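35 kDa hemin binding protein (Porphyromonas gingivalis, PDB 5Y1A) is a cargo of the type IX secretion system, probably binds hemin, and joins a thioredoxin domain to immunoglobulin-like beta-sandwich structure. Local coordinates at residues E41-E46 with Q93-L98; G53-I58 with Q75-Y80; D99-I104 with E259-I264; N193-A198 with Y202-T207; D215-A220 with H253-A258. One frame throughout, in Å; residues are numbered along the deposited sequence. Where two conformers were deposited one is given.

Interaction 1: residues E41-E46 with Q93-L98; sequences EVFTAE and QLFIAL
Phe43 carries CG anti to its carbonyl carbon (chi1 -48°), which sends the ring from strand 34-44 toward helix 89-102, and Phe95 answers with CG anti to the backbone N (chi1 -179°), which swings its ring out to the strand. The two form an offset edge-to-face pair, the edge of Phe95 directed at the face of Phe43, with centroids 5.9 Å apart and planes at 78°. Phe95 CE1 lies 4.0 Å from Phe43 CB. Three residues on, nearly one helical turn, Leu98 brings its methyl CD1 to 3.7 Å from Phe43 CE1, at the edge of that ring. Its other methyl, CD2, rests 3.8 Å from Glu41 OE1, where the two side chains cross at about a right angle. The rings and the forked leucine end fill the apolar layer where the helix packs on the central sheet of a thioredoxin-like fold. The carboxylate of Glu41 is buried here, but its OE2 is hydrogen-bonded to Tyr183 OH and salt-bridged to Arg114. No hydrogen bond joins the two segments: dispersion and the mild attraction of ring C-H for a pi face hold them, while Arg114 probably offsets the charge brought by Glu41.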
# COMPACT_ATOMS: atom_id res chain seq x y z
N GLU A 41 -10.52 -5.30 6.05
CA GLU A 41 -10.87 -4.35 4.98
C GLU A 41 -12.07 -3.55 5.46
O GLU A 41 -13.12 -4.12 5.71
CB GLU A 41 -11.12 -5.09 3.64
CG GLU A 41 -9.80 -5.68 3.11
CD GLU A 41 -10.00 -6.65 1.96
OE1 GLU A 41 -10.71 -7.65 2.18
OE2 GLU A 41 -9.46 -6.40 0.85
N VAL A 42 -11.86 -2.24 5.64
CA VAL A 42 -12.89 -1.35 6.14
C VAL A 42 -13.43 -0.46 5.02
O VAL A 42 -12.67 0.14 4.25
CB VAL A 42 -12.34 -0.42 7.23
CG1 VAL A 42 -13.52 0.42 7.87
CG2 VAL A 42 -11.55 -1.26 8.25
N PHE A 43 -14.76 -0.36 4.97
CA PHE A 43 -15.43 0.36 3.87
C PHE A 43 -15.95 1.70 4.37
O PHE A 43 -16.71 1.77 5.33
CB PHE A 43 -16.53 -0.56 3.31
CG PHE A 43 -16.02 -1.93 3.04
CD1 PHE A 43 -14.97 -2.13 2.13
CD2 PHE A 43 -16.51 -3.04 3.74
CE1 PHE A 43 -14.42 -3.42 1.96
CE2 PHE A 43 -15.97 -4.33 3.55
CZ PHE A 43 -14.94 -4.51 2.65
N THR A 44 -15.50 2.76 3.70
CA THR A 44 -15.61 4.10 4.27
C THR A 44 -15.72 5.18 3.18
O THR A 44 -15.43 4.92 2.00
CB THR A 44 -14.39 4.36 5.20
OG1 THR A 44 -14.59 5.55 5.99
CG2 THR A 44 -13.08 4.50 4.39
N ALA A 45 -16.13 6.38 3.57
CA ALA A 45 -16.11 7.53 2.67
C ALA A 45 -15.95 8.85 3.40
O ALA A 45 -16.37 8.98 4.55
CB ALA A 45 -17.35 7.56 1.80
N GLU A 46 -15.40 9.84 2.70
CA GLU A 46 -15.15 11.15 3.30
C GLU A 46 -16.44 11.91 3.63
O GLU A 46 -16.46 12.75 4.55
CB GLU A 46 -14.23 11.96 2.40
CG GLU A 46 -12.78 11.44 2.50
CD GLU A 46 -11.78 12.21 1.64
OE1 GLU A 46 -12.24 13.00 0.79
OE2 GLU A 46 -10.55 12.00 1.82
N GLN A 93 -12.68 0.47 -8.15
CA GLN A 93 -12.76 -0.87 -8.76
C GLN A 93 -12.60 -1.95 -7.71
O GLN A 93 -13.32 -2.98 -7.74
CB GLN A 93 -11.70 -1.06 -9.85
CG GLN A 93 -12.00 -0.32 -11.15
CD GLN A 93 -13.39 -0.58 -11.68
OE1 GLN A 93 -13.76 -1.73 -11.95
NE2 GLN A 93 -14.16 0.48 -11.86
N LEU A 94 -11.66 -1.74 -6.79
CA LEU A 94 -11.46 -2.68 -5.67
C LEU A 94 -12.74 -2.78 -4.82
O LEU A 94 -13.19 -3.90 -4.50
CB LEU A 94 -10.29 -2.23 -4.80
CG LEU A 94 -10.06 -3.07 -3.54
CD1 LEU A 94 -9.62 -4.49 -3.89
CD2 LEU A 94 -8.99 -2.38 -2.66
N PHE A 95 -13.32 -1.63 -4.49
CA PHE A 95 -14.58 -1.62 -3.74
C PHE A 95 -15.68 -2.41 -4.46
O PHE A 95 -16.32 -3.27 -3.86
CB PHE A 95 -15.08 -0.21 -3.41
CG PHE A 95 -16.36 -0.25 -2.63
CD1 PHE A 95 -16.33 -0.42 -1.26
CD2 PHE A 95 -17.58 -0.27 -3.29
CE1 PHE A 95 -17.55 -0.56 -0.53
CE2 PHE A 95 -18.80 -0.39 -2.59
CZ PHE A 95 -18.78 -0.55 -1.21
N ILE A 96 -15.88 -2.11 -5.73
CA ILE A 96 -16.91 -2.81 -6.53
C ILE A 96 -16.73 -4.34 -6.49
O ILE A 96 -17.72 -5.08 -6.37
CB ILE A 96 -16.87 -2.28 -7.99
CG1 ILE A 96 -17.43 -0.85 -7.99
CG2 ILE A 96 -17.61 -3.23 -8.98
CD1 ILE A 96 -17.17 -0.09 -9.31
N ALA A 97 -15.48 -4.79 -6.56
CA ALA A 97 -15.16 -6.21 -6.49
C ALA A 97 -15.49 -6.79 -5.13
O ALA A 97 -16.10 -7.86 -5.04
CB ALA A 97 -13.65 -6.45 -6.85
N LEU A 98 -15.11 -6.07 -4.07
CA LEU A 98 -15.36 -6.50 -2.69
C LEU A 98 -16.87 -6.52 -2.43
O LEU A 98 -17.37 -7.41 -1.74
CB LEU A 98 -14.65 -5.56 -1.70
CG LEU A 98 -13.12 -5.80 -1.62
CD1 LEU A 98 -12.41 -4.66 -0.90
CD2 LEU A 98 -12.82 -7.15 -0.95

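Interaction 2: residues G53-I58 with Q75-Y80; sequences GGKERI and QTFVHY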
# COMPACT_ATOMS: atom_id res chain seq x y z
N GLY A 53 -16.05 7.40 13.58
CA GLY A 53 -16.44 6.59 14.74
C GLY A 53 -16.12 5.12 14.53
O GLY A 53 -15.59 4.47 15.41
N GLY A 54 -16.40 4.62 13.33
CA GLY A 54 -16.01 3.26 12.96
C GLY A 54 -14.52 3.04 13.05
O GLY A 54 -14.08 2.02 13.61
N LYS A 55 -13.74 3.98 12.51
CA LYS A 55 -12.29 3.91 12.54
C LYS A 55 -11.81 3.82 13.99
O LYS A 55 -10.97 2.96 14.33
CB LYS A 55 -11.70 5.14 11.82
CG LYS A 55 -10.20 5.34 11.95
CD LYS A 55 -9.82 6.71 11.37
CE LYS A 55 -8.29 6.99 11.43
NZ LYS A 55 -7.68 6.87 12.83
N GLU A 56 -12.34 4.67 14.86
CA GLU A 56 -11.83 4.70 16.23
C GLU A 56 -12.27 3.49 17.05
O GLU A 56 -11.53 3.05 17.93
CB GLU A 56 -12.16 6.02 16.92
CG GLU A 56 -11.50 7.24 16.25
CD GLU A 56 -10.02 7.05 15.85
OE1 GLU A 56 -9.23 6.38 16.57
OE2 GLU A 56 -9.63 7.61 14.80
N ARG A 57 -13.45 2.96 16.76
CA ARG A 57 -13.88 1.71 17.43
C ARG A 57 -12.94 0.57 17.08
O ARG A 57 -12.56 -0.20 17.95
CB ARG A 57 -15.34 1.36 17.17
CG ARG A 57 -16.33 2.36 17.78
CD ARG A 57 -17.72 1.77 17.85
NE ARG A 57 -18.27 1.42 16.52
CZ ARG A 57 -18.77 2.29 15.64
NH1 ARG A 57 -18.77 3.60 15.92
NH2 ARG A 57 -19.26 1.85 14.49
N ILE A 58 -12.54 0.45 15.81
CA ILE A 58 -11.59 -0.60 15.43
C ILE A 58 -10.22 -0.37 16.09
O ILE A 58 -9.59 -1.33 16.53
CB ILE A 58 -11.43 -0.76 13.91
CG1 ILE A 58 -12.79 -1.03 13.25
CG2 ILE A 58 -10.39 -1.87 13.59
CD1 ILE A 58 -12.76 -1.05 11.68
N GLN A 75 -4.75 -3.39 9.17
CA GLN A 75 -5.96 -2.70 8.72
C GLN A 75 -5.80 -2.10 7.32
O GLN A 75 -4.70 -1.71 6.91
CB GLN A 75 -6.31 -1.53 9.65
CG GLN A 75 -6.49 -1.84 11.11
CD GLN A 75 -6.67 -0.54 11.90
OE1 GLN A 75 -7.70 0.11 11.79
NE2 GLN A 75 -5.66 -0.17 12.68
N THR A 76 -6.90 -2.07 6.58
CA THR A 76 -6.96 -1.34 5.32
C THR A 76 -8.31 -0.63 5.22
O THR A 76 -9.31 -1.17 5.69
CB THR A 76 -6.80 -2.25 4.10
OG1 THR A 76 -7.93 -3.13 4.01
CG2 THR A 76 -5.53 -3.08 4.17
N PHE A 77 -8.32 0.59 4.69
CA PHE A 77 -9.55 1.37 4.50
C PHE A 77 -9.72 1.57 3.01
O PHE A 77 -8.82 2.08 2.34
CB PHE A 77 -9.49 2.71 5.23
CG PHE A 77 -9.59 2.58 6.72
CD1 PHE A 77 -10.79 2.89 7.38
CD2 PHE A 77 -8.50 2.12 7.47
CE1 PHE A 77 -10.92 2.72 8.78
CE2 PHE A 77 -8.60 1.97 8.87
CZ PHE A 77 -9.81 2.26 9.53
N VAL A 78 -10.90 1.19 2.51
CA VAL A 78 -11.20 1.21 1.08
C VAL A 78 -12.30 2.24 0.89
O VAL A 78 -13.39 2.12 1.46
CB VAL A 78 -11.73 -0.16 0.60
CG1 VAL A 78 -12.12 -0.09 -0.88
CG2 VAL A 78 -10.68 -1.28 0.81
N HIS A 79 -12.00 3.28 0.12
CA HIS A 79 -12.93 4.39 -0.07
C HIS A 79 -13.84 4.19 -1.27
O HIS A 79 -13.42 3.61 -2.26
CB HIS A 79 -12.14 5.68 -0.24
CG HIS A 79 -11.70 6.28 1.06
ND1 HIS A 79 -12.28 7.40 1.60
CD2 HIS A 79 -10.77 5.86 1.96
CE1 HIS A 79 -11.72 7.67 2.77
NE2 HIS A 79 -10.80 6.75 3.01
N TYR A 80 -15.08 4.69 -1.18
CA TYR A 80 -15.97 4.67 -2.33
C TYR A 80 -16.82 5.92 -2.48
O TYR A 80 -17.28 6.50 -1.49
CB TYR A 80 -16.86 3.42 -2.31
CG TYR A 80 -17.51 3.14 -3.66
CD1 TYR A 80 -16.71 2.81 -4.75
CD2 TYR A 80 -18.90 3.17 -3.82
CE1 TYR A 80 -17.25 2.54 -5.98
CE2 TYR A 80 -19.47 2.89 -5.11
CZ TYR A 80 -18.61 2.57 -6.16
OH TYR A 80 -19.03 2.27 -7.44
O HOH W 1 -8.46 2.24 13.04
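Apolar contact comes first: Lys55 carries CG anti to the backbone N (chi1 171°), which lays the base of its chain against the far end of the Phe77 ring, with CG 3.9 Å from Phe77 CZ and CB 4.0 Å from Phe77 CE1. The two side chains cross at about a right angle. One turn on, a methyl meets an amide oxygen: Ile58 CG2 lies 3.8 Å from Gln75 OE1, the side chains sliding past each other. Polar contact runs through a water donating to Lys55 O at 2.9 Å and to Gln75 OE1 at 2.6 Å; no direct hydrogen bond joins the two segments. Lysine suits the border of the core, since its methylenes cover a ring while the ammonium can reach the carboxylate of Glu56. Helix 51-63 begins at the second cysteine of what looks like a thioredoxin-type CxxC and connects the parallel neighbours 34-44 and 73-79, the beta-alpha-beta crossover expected in a thioredoxin fold.

Interaction 3: residues D99-I104 with E259-I264; sequences DQTLGI and ENHSII
Asn260 OD1, next to His261 in the loop that meets Thr101, is gripped by two donors of one residue. Ser262 OG donates at 2.6 Å to Asn260 OD1, in the carbonyl plane and on a lone pair, and Ser262 N donates at 3.0 Å to Asn260 OD1, tilted 16° from that plane. The second bond closes an Asx turn, a task for which asparagine's short amide is fitted, and His261 occupies its middle. The histidine holds CG in the crowded position between backbone N and carbonyl carbon (chi1 39°), presenting a face of its ring to the helix. Over that face sits the methyl of Thr101: CG2 is 3.7 Å from the ring centroid and 21° off the normal, a CH-pi contact, and is 3.5 Å from His261 CD2. The loop, leading from strand 245-252 to strand 263-270 of the antiparallel sheet, thereby meets the C-terminal end of helix 89-102 in the thioredoxin part. Thr101 turns its hydroxyl back to Ala97 O, which leaves the methyl for the imidazole. Leu102 adds CD2, 3.9 Å from His261 NE2. Both ring nitrogens bond to backbone carbonyls, ND1 to Asn257 O and NE2 to Glu116 O, consistent with a positively charged ring. The helix ends with Leu102; Gly103 leaves it at positive phi, and Ile104 N donates at 2.9 Å to Asp99 OD1.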
# COMPACT_ATOMS: atom_id res chain seq x y z
N ASP A 99 -17.57 -5.52 -2.97
CA ASP A 99 -19.04 -5.50 -2.88
C ASP A 99 -19.68 -6.73 -3.56
O ASP A 99 -20.53 -7.42 -2.97
CB ASP A 99 -19.56 -4.19 -3.48
CG ASP A 99 -21.06 -3.97 -3.25
OD1 ASP A 99 -21.65 -4.53 -2.27
OD2 ASP A 99 -21.64 -3.22 -4.07
N GLN A 100 -19.26 -7.03 -4.78
CA GLN A 100 -19.72 -8.24 -5.46
C GLN A 100 -19.51 -9.50 -4.60
O GLN A 100 -20.38 -10.38 -4.53
CB GLN A 100 -19.03 -8.38 -6.82
CG GLN A 100 -19.58 -9.56 -7.66
CD GLN A 100 -21.10 -9.50 -7.88
OE1 GLN A 100 -21.65 -8.45 -8.23
NE2 GLN A 100 -21.79 -10.64 -7.66
N THR A 101 -18.38 -9.58 -3.92
CA THR A 101 -18.02 -10.73 -3.12
C THR A 101 -18.74 -10.81 -1.77
O THR A 101 -19.25 -11.89 -1.37
CB THR A 101 -16.47 -10.75 -2.93
OG1 THR A 101 -15.88 -10.88 -4.23
CG2 THR A 101 -16.01 -11.92 -2.03
N LEU A 102 -18.81 -9.68 -1.09
CA LEU A 102 -19.23 -9.66 0.31
C LEU A 102 -20.64 -9.09 0.57
O LEU A 102 -21.30 -9.45 1.58
CB LEU A 102 -18.20 -8.89 1.16
CG LEU A 102 -16.77 -9.40 1.12
CD1 LEU A 102 -15.87 -8.30 1.71
CD2 LEU A 102 -16.67 -10.68 1.96
N GLY A 103 -21.09 -8.22 -0.33
CA GLY A 103 -22.40 -7.58 -0.18
C GLY A 103 -22.30 -6.51 0.91
O GLY A 103 -22.74 -6.73 2.04
N ILE A 104 -21.74 -5.36 0.55
CA ILE A 104 -21.48 -4.24 1.48
C ILE A 104 -22.66 -3.29 1.46
O ILE A 104 -22.85 -2.56 0.51
CB ILE A 104 -20.17 -3.49 1.06
CG1 ILE A 104 -19.01 -4.50 1.07
CG2 ILE A 104 -19.89 -2.27 1.99
CD1 ILE A 104 -17.73 -4.04 0.34
N GLU A 259 -18.16 -19.97 -1.68
CA GLU A 259 -18.03 -20.87 -0.53
C GLU A 259 -16.86 -20.52 0.38
O GLU A 259 -16.93 -20.72 1.59
CB GLU A 259 -17.88 -22.31 -1.02
CG GLU A 259 -19.14 -22.93 -1.63
CD GLU A 259 -19.54 -22.31 -2.94
OE1 GLU A 259 -18.65 -22.07 -3.79
OE2 GLU A 259 -20.76 -22.08 -3.13
N ASN A 260 -15.78 -20.03 -0.22
CA ASN A 260 -14.55 -19.65 0.49
C ASN A 260 -13.72 -18.71 -0.38
O ASN A 260 -13.06 -19.16 -1.32
CB ASN A 260 -13.71 -20.88 0.88
CG ASN A 260 -12.59 -20.55 1.84
OD1 ASN A 260 -12.27 -19.38 2.08
ND2 ASN A 260 -11.98 -21.58 2.39
N HIS A 261 -13.81 -17.42 -0.07
CA HIS A 261 -13.04 -16.36 -0.74
C HIS A 261 -12.15 -15.70 0.33
O HIS A 261 -11.80 -14.50 0.24
CB HIS A 261 -14.01 -15.36 -1.40
CG HIS A 261 -15.22 -15.07 -0.55
ND1 HIS A 261 -16.43 -15.72 -0.73
CD2 HIS A 261 -15.39 -14.25 0.52
CE1 HIS A 261 -17.29 -15.29 0.19
NE2 HIS A 261 -16.68 -14.41 0.96
N SER A 262 -11.76 -16.48 1.34
CA SER A 262 -11.05 -15.91 2.51
C SER A 262 -9.59 -15.59 2.23
O SER A 262 -8.95 -16.17 1.33
CB SER A 262 -11.17 -16.84 3.75
OG SER A 262 -10.48 -18.07 3.52
N ILE A 263 -9.07 -14.65 3.01
CA ILE A 263 -7.65 -14.34 3.03
C ILE A 263 -6.98 -15.37 3.95
O ILE A 263 -7.41 -15.56 5.10
CB ILE A 263 -7.40 -12.90 3.51
CG1 ILE A 263 -8.19 -11.91 2.60
CG2 ILE A 263 -5.90 -12.61 3.54
CD1 ILE A 263 -8.01 -10.41 2.97
N ILE A 264 -5.95 -16.02 3.42
CA ILE A 264 -5.32 -17.13 4.08
C ILE A 264 -4.21 -16.61 5.02
O ILE A 264 -4.15 -17.02 6.20
CB ILE A 264 -4.76 -18.11 3.03
CG1 ILE A 264 -5.91 -18.70 2.20
CG2 ILE A 264 -3.97 -19.25 3.71
CD1 ILE A 264 -5.46 -19.24 0.81

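Interaction 4: residues N193-A198 with Y202-T207; sequences NPQNGA and YLHQHT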
# COMPACT_ATOMS: atom_id res chain seq x y z
N ASN A 193 -11.24 15.79 0.57
CA ASN A 193 -12.22 16.76 1.06
C ASN A 193 -12.38 16.52 2.56
O ASN A 193 -12.19 15.38 3.02
CB ASN A 193 -13.56 16.55 0.33
CG ASN A 193 -13.43 16.70 -1.17
OD1 ASN A 193 -13.56 15.73 -1.93
ND2 ASN A 193 -13.14 17.93 -1.61
N PRO A 194 -12.71 17.58 3.34
CA PRO A 194 -12.79 17.34 4.79
C PRO A 194 -13.68 16.16 5.16
O PRO A 194 -14.78 15.98 4.60
CB PRO A 194 -13.35 18.66 5.34
CG PRO A 194 -12.78 19.68 4.39
CD PRO A 194 -12.93 19.00 3.02
N GLN A 195 -13.16 15.32 6.07
CA GLN A 195 -13.89 14.14 6.51
C GLN A 195 -15.11 14.55 7.35
O GLN A 195 -14.96 15.23 8.38
CB GLN A 195 -12.96 13.21 7.29
CG GLN A 195 -13.65 12.00 7.95
CD GLN A 195 -14.20 11.01 6.93
OE1 GLN A 195 -13.46 10.53 6.09
NE2 GLN A 195 -15.50 10.66 7.05
N ASN A 196 -16.29 14.13 6.92
CA ASN A 196 -17.52 14.34 7.70
C ASN A 196 -17.39 13.61 9.04
O ASN A 196 -16.92 12.46 9.09
CB ASN A 196 -18.74 13.85 6.91
CG ASN A 196 -20.07 14.27 7.51
OD1 ASN A 196 -20.12 15.05 8.47
ND2 ASN A 196 -21.16 13.82 6.90
N GLY A 197 -17.77 14.28 10.12
CA GLY A 197 -17.71 13.72 11.46
C GLY A 197 -16.34 13.74 12.12
O GLY A 197 -16.18 13.20 13.21
N ALA A 198 -15.35 14.34 11.47
CA ALA A 198 -13.99 14.33 12.01
C ALA A 198 -13.70 15.61 12.76
O ALA A 198 -14.07 16.68 12.32
CB ALA A 198 -12.97 14.16 10.91
N TYR A 202 -7.86 15.60 12.23
CA TYR A 202 -8.12 14.22 11.79
C TYR A 202 -7.27 13.90 10.56
O TYR A 202 -7.09 14.74 9.67
CB TYR A 202 -9.62 14.00 11.49
CG TYR A 202 -9.89 12.70 10.69
CD1 TYR A 202 -10.23 11.51 11.35
CD2 TYR A 202 -9.74 12.68 9.31
CE1 TYR A 202 -10.47 10.31 10.62
CE2 TYR A 202 -9.96 11.50 8.57
CZ TYR A 202 -10.30 10.33 9.22
OH TYR A 202 -10.48 9.20 8.46
N LEU A 203 -6.78 12.65 10.52
CA LEU A 203 -6.08 12.13 9.33
C LEU A 203 -6.57 10.72 9.01
O LEU A 203 -6.90 9.96 9.91
CB LEU A 203 -4.56 12.06 9.56
CG LEU A 203 -3.90 13.45 9.77
CD1 LEU A 203 -2.48 13.27 10.31
CD2 LEU A 203 -3.93 14.32 8.53
N HIS A 204 -6.59 10.36 7.73
CA HIS A 204 -6.87 8.96 7.37
C HIS A 204 -5.67 8.11 7.76
O HIS A 204 -4.54 8.62 7.83
CB HIS A 204 -7.14 8.81 5.86
CG HIS A 204 -8.38 9.48 5.39
ND1 HIS A 204 -8.45 10.20 4.22
CD2 HIS A 204 -9.61 9.54 5.95
CE1 HIS A 204 -9.68 10.66 4.07
NE2 HIS A 204 -10.40 10.27 5.10
N GLN A 205 -5.90 6.83 8.05
CA GLN A 205 -4.82 5.89 8.31
C GLN A 205 -5.02 4.61 7.50
O GLN A 205 -6.16 4.27 7.20
CB GLN A 205 -4.79 5.51 9.79
CG GLN A 205 -4.63 6.67 10.74
CD GLN A 205 -3.31 7.39 10.58
OE1 GLN A 205 -2.38 6.87 9.96
NE2 GLN A 205 -3.21 8.59 11.20
N HIS A 206 -3.93 3.92 7.18
CA HIS A 206 -3.98 2.58 6.59
C HIS A 206 -4.89 2.58 5.33
O HIS A 206 -5.66 1.65 5.11
CB HIS A 206 -4.51 1.55 7.62
CG HIS A 206 -3.91 1.71 8.99
ND1 HIS A 206 -2.57 1.55 9.23
CD2 HIS A 206 -4.48 2.03 10.18
CE1 HIS A 206 -2.33 1.76 10.52
NE2 HIS A 206 -3.47 2.07 11.11
N THR A 207 -4.76 3.62 4.51
CA THR A 207 -5.74 3.86 3.44
C THR A 207 -5.22 3.34 2.09
O THR A 207 -4.12 3.66 1.67
CB THR A 207 -6.07 5.35 3.42
OG1 THR A 207 -6.70 5.67 4.68
CG2 THR A 207 -7.02 5.73 2.26
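Gln195 meets two rings in two different ways, lying over the face of Tyr202 and at the edge of His204. Its CG stands above the phenol, 4.1 Å from the Tyr202 centroid and 24° off the normal, a CH-pi contact displaced toward the rim, and its CB comes within 3.7 Å of Tyr202 CE2. A bend at chi2 then carries the amide past the tyrosine to the imidazole, whose plane is turned 75° from it. His204 NE2 donates to Gln195 OE1 at 3.2 Å; the oxygen lies in the ring plane, the nitrogen in the carbonyl plane, and the bond is nearly straight at 163°. At the other end of the amide, Gln195 NE2 reaches Asn196 O at 3.1 Å and also bonds to Ala45 O. Ala198 CB packs 3.4 Å from Tyr202 CB, a tight fit for which a single methyl is apt. Gln195 and Ala198 are the two ends of a type II beta turn, closed by Ala198 N to Gln195 O at 3.2 Å, with Gly197 at positive phi in its third position. The loop between strands 179-186 and 207-220 is thus folded on itself beside the start of helix 51-63, where Gln195 touches Cys51 of the apparent thioredoxin-type CxxC. With oxygen and nitrogen both engaged, the buried amide is fixed in its rotation, which is consistent with a proton on His204 NE2.

Interaction 5: residues D215-A220 with H253-A258; sequences DVKGDA and HPMSNA
Two type I beta turns face each other here, Lys217 standing at the third position of the turn Asp215-Gly218 and Met255 at the second of the turn Pro254-Asn257. The thioether does the touching: Met255 SD lies 3.6 Å from Lys217 CA and 3.7 Å from Lys217 CG, the two side chains crossing at a slant. A bend at chi3 (50°) then turns the methyl CE to helix 89-102, where it packs on Ala97. Methionine suits this spot because a flexible, polarisable chain can lie against the base of the lysine, CA to CG, at its sulfur and against a helix at its end. The first turn interrupts strand 207-220 at the border of the antiparallel sheet, and the second lies in the loop after strand 245-252 of that sheet, so that the pair lies at the boundary with the thioredoxin part. A water ties the backbones together, donating at 2.7 Å to Lys217 O and accepting at 2.9 Å from Met255 N. In the conformer given, Asp215 OD2 accepts from Lys217 N at 3.0 Å, from above the carboxylate plane, making an Asx turn, and Lys217 NZ curls back to 2.9 Å from Asp215 OD2 and 3.0 Å from Asp215 OD1, meeting the syn lone pair of each. Gly218, with no side chain, takes backbone angles in which a beta carbon would crowd the carbonyl O of Lys217.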
# COMPACT_ATOMS: atom_id res chain seq x y z
N ASP A 215 -5.56 -6.82 -12.22
CA ASP A 215 -6.85 -7.23 -11.71
C ASP A 215 -6.89 -6.94 -10.22
O ASP A 215 -6.02 -7.41 -9.47
CB ASP A 215 -7.09 -8.73 -11.94
CG ASP A 215 -8.56 -9.12 -11.80
OD1 ASP A 215 -8.91 -10.20 -12.32
OD2 ASP A 215 -9.36 -8.36 -11.20
N VAL A 216 -7.89 -6.18 -9.79
CA VAL A 216 -8.04 -5.89 -8.36
C VAL A 216 -8.39 -7.12 -7.56
O VAL A 216 -8.30 -7.08 -6.33
CB VAL A 216 -9.05 -4.75 -8.05
CG1 VAL A 216 -8.63 -3.46 -8.73
CG2 VAL A 216 -10.50 -5.13 -8.40
N LYS A 217 -8.81 -8.18 -8.27
CA LYS A 217 -9.12 -9.48 -7.67
C LYS A 217 -7.86 -10.31 -7.41
O LYS A 217 -7.97 -11.41 -6.87
CB LYS A 217 -10.12 -10.26 -8.53
CG LYS A 217 -11.43 -9.50 -8.78
CD LYS A 217 -12.48 -10.45 -9.34
CE LYS A 217 -12.08 -11.00 -10.72
NZ LYS A 217 -11.81 -9.88 -11.67
N GLY A 218 -6.68 -9.82 -7.82
CA GLY A 218 -5.41 -10.50 -7.48
C GLY A 218 -4.69 -11.13 -8.65
O GLY A 218 -5.28 -11.36 -9.69
N ASP A 219 -3.39 -11.37 -8.50
CA ASP A 219 -2.62 -12.15 -9.46
C ASP A 219 -2.67 -13.62 -9.07
O ASP A 219 -2.54 -13.93 -7.89
CB ASP A 219 -1.14 -11.73 -9.42
CG ASP A 219 -0.90 -10.37 -10.06
OD1 ASP A 219 -1.35 -10.11 -11.18
OD2 ASP A 219 -0.24 -9.56 -9.41
N ALA A 220 -2.78 -14.51 -10.06
CA ALA A 220 -2.69 -15.97 -9.82
C ALA A 220 -1.29 -16.36 -9.34
O ALA A 220 -0.28 -15.95 -9.94
CB ALA A 220 -3.03 -16.78 -11.11
N HIS A 253 -8.03 -17.05 -1.30
CA HIS A 253 -8.86 -17.76 -2.24
C HIS A 253 -9.52 -16.78 -3.22
O HIS A 253 -9.65 -15.59 -2.92
CB HIS A 253 -9.90 -18.60 -1.48
CG HIS A 253 -9.29 -19.70 -0.65
ND1 HIS A 253 -8.79 -20.86 -1.21
CD2 HIS A 253 -9.08 -19.81 0.68
CE1 HIS A 253 -8.31 -21.64 -0.26
NE2 HIS A 253 -8.47 -21.02 0.90
N PRO A 254 -9.92 -17.27 -4.39
CA PRO A 254 -10.51 -16.37 -5.39
C PRO A 254 -11.76 -15.65 -4.87
O PRO A 254 -12.59 -16.28 -4.21
CB PRO A 254 -10.86 -17.32 -6.55
CG PRO A 254 -9.91 -18.50 -6.38
CD PRO A 254 -9.78 -18.65 -4.88
N MET A 255 -11.88 -14.37 -5.17
CA MET A 255 -13.08 -13.61 -4.84
C MET A 255 -14.36 -14.24 -5.40
O MET A 255 -15.41 -14.14 -4.81
CB MET A 255 -12.94 -12.15 -5.28
CG MET A 255 -11.71 -11.46 -4.72
SD MET A 255 -11.66 -9.67 -5.06
CE MET A 255 -13.23 -9.34 -4.50
N SER A 256 -14.22 -14.89 -6.54
CA SER A 256 -15.34 -15.55 -7.24
C SER A 256 -15.86 -16.84 -6.58
O SER A 256 -16.90 -17.38 -7.02
CB SER A 256 -14.93 -15.86 -8.68
OG SER A 256 -13.78 -16.71 -8.68
N ASN A 257 -15.15 -17.35 -5.58
CA ASN A 257 -15.55 -18.57 -4.88
C ASN A 257 -16.48 -18.19 -3.73
O ASN A 257 -16.02 -17.72 -2.69
CB ASN A 257 -14.33 -19.33 -4.34
CG ASN A 257 -14.71 -20.66 -3.65
OD1 ASN A 257 -15.73 -20.75 -2.99
ND2 ASN A 257 -13.86 -21.66 -3.80
N ALA A 258 -17.78 -18.37 -3.94
CA ALA A 258 -18.76 -17.97 -2.94
C ALA A 258 -18.64 -18.72 -1.60
O ALA A 258 -18.95 -18.17 -0.54
CB ALA A 258 -20.19 -18.08 -3.51
O HOH W 2 -9.67 -13.46 -6.89

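Overall arrangement
From the N terminus, strand 34-44 opens the loop that interaction 1 closes on helix 89-102. Interaction 2 is nested inside it, setting helix 51-63 against strand 73-79, so the two contacts cover different sides of the thioredoxin sheet. Helix 89-102 runs straight on into interaction 3, which closes the longest loop by reaching the segment 259-264. Within that loop lie interactions 4 and 5 in series, without crossing. Interaction 4 closes a loop of only three residues beside the thioredoxin part and touches interactions 1 and 2. Interaction 5 closes one of 32 residues, joins a turn in edge strand 207-220 to the loop after strand 245-252 and, with interaction 3, fastens that sheet to helix 89-102.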